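Local coordinates for protein glycosyl transferase family 9 (Veillonella parvula, PDB 3TOV) that probably transfers a sugar, such as a heptose, from an activated nucleotide donor to an acceptor, as a GT-B glycosyltransferase of family 9, at residues S39-Y43 against N58-L62. Residues are numbered along the deposited sequence; the frame is centred on the assembly and turned at random.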
ATOM      1  N   SER A  39     -15.533 -10.095 -18.779  1.00 81.68           N
ATOM      2  CA  SER A  39     -16.198 -10.355 -17.513  1.00 79.94           C
ATOM      3  C   SER A  39     -16.628  -9.059 -16.839  1.00 73.95           C
ATOM      4  O   SER A  39     -15.977  -8.029 -16.974  1.00 71.60           O
ATOM      5  CB  SER A  39     -15.266 -11.127 -16.584  1.00 80.69           C
ATOM      6  OG  SER A  39     -14.667 -12.212 -17.267  1.00 83.71           O
ATOM      7  N   HIS A  40     -17.742  -9.115 -16.125  1.00 72.62           N
ATOM      8  CA  HIS A  40     -18.120  -8.014 -15.262  1.00 69.88           C
ATOM      9  C   HIS A  40     -17.557  -8.247 -13.864  1.00 59.62           C
ATOM     10  O   HIS A  40     -17.845  -9.258 -13.212  1.00 53.20           O
ATOM     11  CB  HIS A  40     -19.636  -7.846 -15.189  1.00 77.43           C
ATOM     12  CG  HIS A  40     -20.065  -6.791 -14.218  1.00 75.35           C
ATOM     13  ND1 HIS A  40     -20.095  -7.006 -12.856  1.00 72.28           N
ATOM     14  CD2 HIS A  40     -20.447  -5.507 -14.410  1.00 70.30           C
ATOM     15  CE1 HIS A  40     -20.488  -5.900 -12.252  1.00 73.31           C
ATOM     16  NE2 HIS A  40     -20.711  -4.978 -13.173  1.00 72.69           N
ATOM     17  N   ILE A  41     -16.756  -7.301 -13.399  1.00 56.29           N
ATOM     18  CA  ILE A  41     -16.028  -7.502 -12.162  1.00 55.44           C
ATOM     19  C   ILE A  41     -16.445  -6.481 -11.135  1.00 58.38           C
ATOM     20  O   ILE A  41     -16.556  -5.300 -11.448  1.00 64.06           O
ATOM     21  CB  ILE A  41     -14.515  -7.390 -12.384  1.00 51.25           C
ATOM     22  CG1 ILE A  41     -14.034  -8.513 -13.310  1.00 57.93           C
ATOM     23  CG2 ILE A  41     -13.806  -7.442 -11.057  1.00 43.49           C
ATOM     24  CD1 ILE A  41     -12.621  -8.344 -13.853  1.00 59.68           C
ATOM     25  N   THR A  42     -16.674  -6.933  -9.907  1.00 55.67           N
ATOM     26  CA  THR A  42     -17.013  -6.013  -8.833  1.00 59.29           C
ATOM     27  C   THR A  42     -16.182  -6.275  -7.569  1.00 60.71           C
ATOM     28  O   THR A  42     -15.986  -7.427  -7.171  1.00 55.82           O
ATOM     29  CB  THR A  42     -18.543  -5.985  -8.551  1.00 63.14           C
ATOM     30  OG1 THR A  42     -18.783  -6.180  -7.156  1.00 63.74           O
ATOM     31  CG2 THR A  42     -19.272  -7.064  -9.355  1.00 64.98           C
ATOM     32  N   TYR A  43     -15.685  -5.185  -6.971  1.00 61.13           N
ATOM     33  CA  TYR A  43     -14.809  -5.213  -5.794  1.00 48.75           C
ATOM     34  C   TYR A  43     -15.531  -4.781  -4.529  1.00 44.10           C
ATOM     35  O   TYR A  43     -16.407  -3.928  -4.568  1.00 49.69           O
ATOM     36  CB  TYR A  43     -13.659  -4.245  -5.999  1.00 50.62           C
ATOM     37  CG  TYR A  43     -12.421  -4.505  -5.150  1.00 55.72           C
ATOM     38  CD1 TYR A  43     -11.298  -5.087  -5.712  1.00 57.03           C
ATOM     39  CD2 TYR A  43     -12.364  -4.138  -3.806  1.00 55.77           C
ATOM     40  CE1 TYR A  43     -10.163  -5.316  -4.977  1.00 57.87           C
ATOM     41  CE2 TYR A  43     -11.226  -4.367  -3.054  1.00 55.50           C
ATOM     42  CZ  TYR A  43     -10.122  -4.961  -3.655  1.00 59.43           C
ATOM     43  OH  TYR A  43      -8.957  -5.214  -2.962  1.00 58.45           O
ATOM     44  N   ASN A  58      -9.575  -1.496 -14.006  1.00 64.03           N
ATOM     45  CA  ASN A  58      -9.873  -2.916 -14.041  1.00 68.68           C
ATOM     46  C   ASN A  58     -11.249  -3.309 -13.481  1.00 77.56           C
ATOM     47  O   ASN A  58     -11.763  -4.401 -13.763  1.00 83.45           O
ATOM     48  CB  ASN A  58      -8.749  -3.693 -13.355  1.00 62.45           C
ATOM     49  CG  ASN A  58      -7.412  -3.493 -14.042  1.00 71.20           C
ATOM     50  OD1 ASN A  58      -7.123  -4.131 -15.055  1.00 80.79           O
ATOM     51  ND2 ASN A  58      -6.589  -2.602 -13.499  1.00 70.41           N
ATOM     52  N   ILE A  59     -11.858  -2.413 -12.710  1.00 73.49           N
ATOM     53  CA  ILE A  59     -13.136  -2.718 -12.071  1.00 68.08           C
ATOM     54  C   ILE A  59     -14.352  -2.050 -12.731  1.00 67.57           C
ATOM     55  O   ILE A  59     -14.232  -1.012 -13.388  1.00 73.66           O
ATOM     56  CB  ILE A  59     -13.074  -2.392 -10.586  1.00 64.30           C
ATOM     57  CG1 ILE A  59     -12.007  -3.259  -9.944  1.00 56.93           C
ATOM     58  CG2 ILE A  59     -14.406  -2.662  -9.920  1.00 74.06           C
ATOM     59  CD1 ILE A  59     -11.877  -3.034  -8.481  1.00 58.61           C
ATOM     60  N   ASP A  60     -15.514  -2.676 -12.570  1.00 61.79           N
ATOM     61  CA  ASP A  60     -16.757  -2.174 -13.145  1.00 72.15           C
ATOM     62  C   ASP A  60     -17.600  -1.574 -12.047  1.00 74.08           C
ATOM     63  O   ASP A  60     -18.408  -0.678 -12.287  1.00 78.77           O
ATOM     64  CB  ASP A  60     -17.572  -3.312 -13.769  1.00 73.81           C
ATOM     65  CG  ASP A  60     -16.853  -4.000 -14.896  1.00 78.04           C
ATOM     66  OD1 ASP A  60     -16.454  -3.311 -15.858  1.00 78.86           O
ATOM     67  OD2 ASP A  60     -16.690  -5.235 -14.811  1.00 80.60           O
ATOM     68  N   GLU A  61     -17.424  -2.097 -10.840  1.00 68.46           N
ATOM     69  CA  GLU A  61     -18.335  -1.807  -9.752  1.00 68.32           C
ATOM     70  C   GLU A  61     -17.628  -2.047  -8.435  1.00 63.44           C
ATOM     71  O   GLU A  61     -17.099  -3.130  -8.191  1.00 58.14           O
ATOM     72  CB  GLU A  61     -19.574  -2.699  -9.849  1.00 75.92           C
ATOM     73  CG  GLU A  61     -20.859  -2.045  -9.366  1.00 87.77           C
ATOM     74  CD  GLU A  61     -21.752  -1.574 -10.514  1.00104.60           C
ATOM     75  OE1 GLU A  61     -21.903  -0.346 -10.695  1.00113.14           O
ATOM     76  OE2 GLU A  61     -22.313  -2.432 -11.234  1.00107.10           O
ATOM     77  N   LEU A  62     -17.640  -1.019  -7.591  1.00 65.09           N
ATOM     78  CA  LEU A  62     -17.007  -1.033  -6.281  1.00 58.35           C
ATOM     79  C   LEU A  62     -18.053  -0.769  -5.199  1.00 63.67           C
ATOM     80  O   LEU A  62     -18.772   0.236  -5.247  1.00 69.56           O
ATOM     81  CB  LEU A  62     -15.925   0.048  -6.238  1.00 54.63           C
ATOM     82  CG  LEU A  62     -15.291   0.443  -4.908  1.00 45.31           C
ATOM     83  CD1 LEU A  62     -14.677  -0.764  -4.295  1.00 39.64           C
ATOM     84  CD2 LEU A  62     -14.251   1.502  -5.139  1.00 40.19           C
TER
HETATM   85  O   HOH W   1     -17.336  -5.508 -18.243  1.00 45.86           O
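Asn-58 meets Ile-41 through its backbone, its O lying 4.0 Å from Ile-41 CD1. Ile-59 then sends CD1 obliquely against Tyr-43, 3.5 Å from Tyr-43 CD1 and also touching Tyr-43 CB. Asp-60 precedes the paired strand: with CG beside its own backbone N (chi1 -62°), the carboxylate turns back so that OD2, not a main-chain carbonyl, receives Ile-41 N through its anti lone pair. Its backbone N returns a bond to Ile-41 O at 3.0 Å; the bond from Glu-61 N to that oxygen is weak. Asp-60 CB makes a CH-pi contact over one face of the His-40 ring, 3.9 Å from the centroid and 29° off the normal, and Glu-61 OE2 lies at the ring edge, 3.6 Å from NE2. Replacing His-40 by an alanine is likely to strip Asp-60 CB of its CH-pi partner and leave the Glu-61 carboxylate freer to turn. Parallel bridges join Thr-42 to Glu-61 (CA-CA 4.5 Å) and Tyr-43 to Leu-62, with Glu-61 O accepting Tyr-43 N at 2.8 Å. Arg-33 of helix 26-35 forms a salt bridge with Asp-60. Strand 61-65 is outermost in the N-terminal Rossmann-like sheet, beside 40-46, with helix 26-35 against Ile-41 and Ile-59 and helix 70-87 against His-40 and Glu-61.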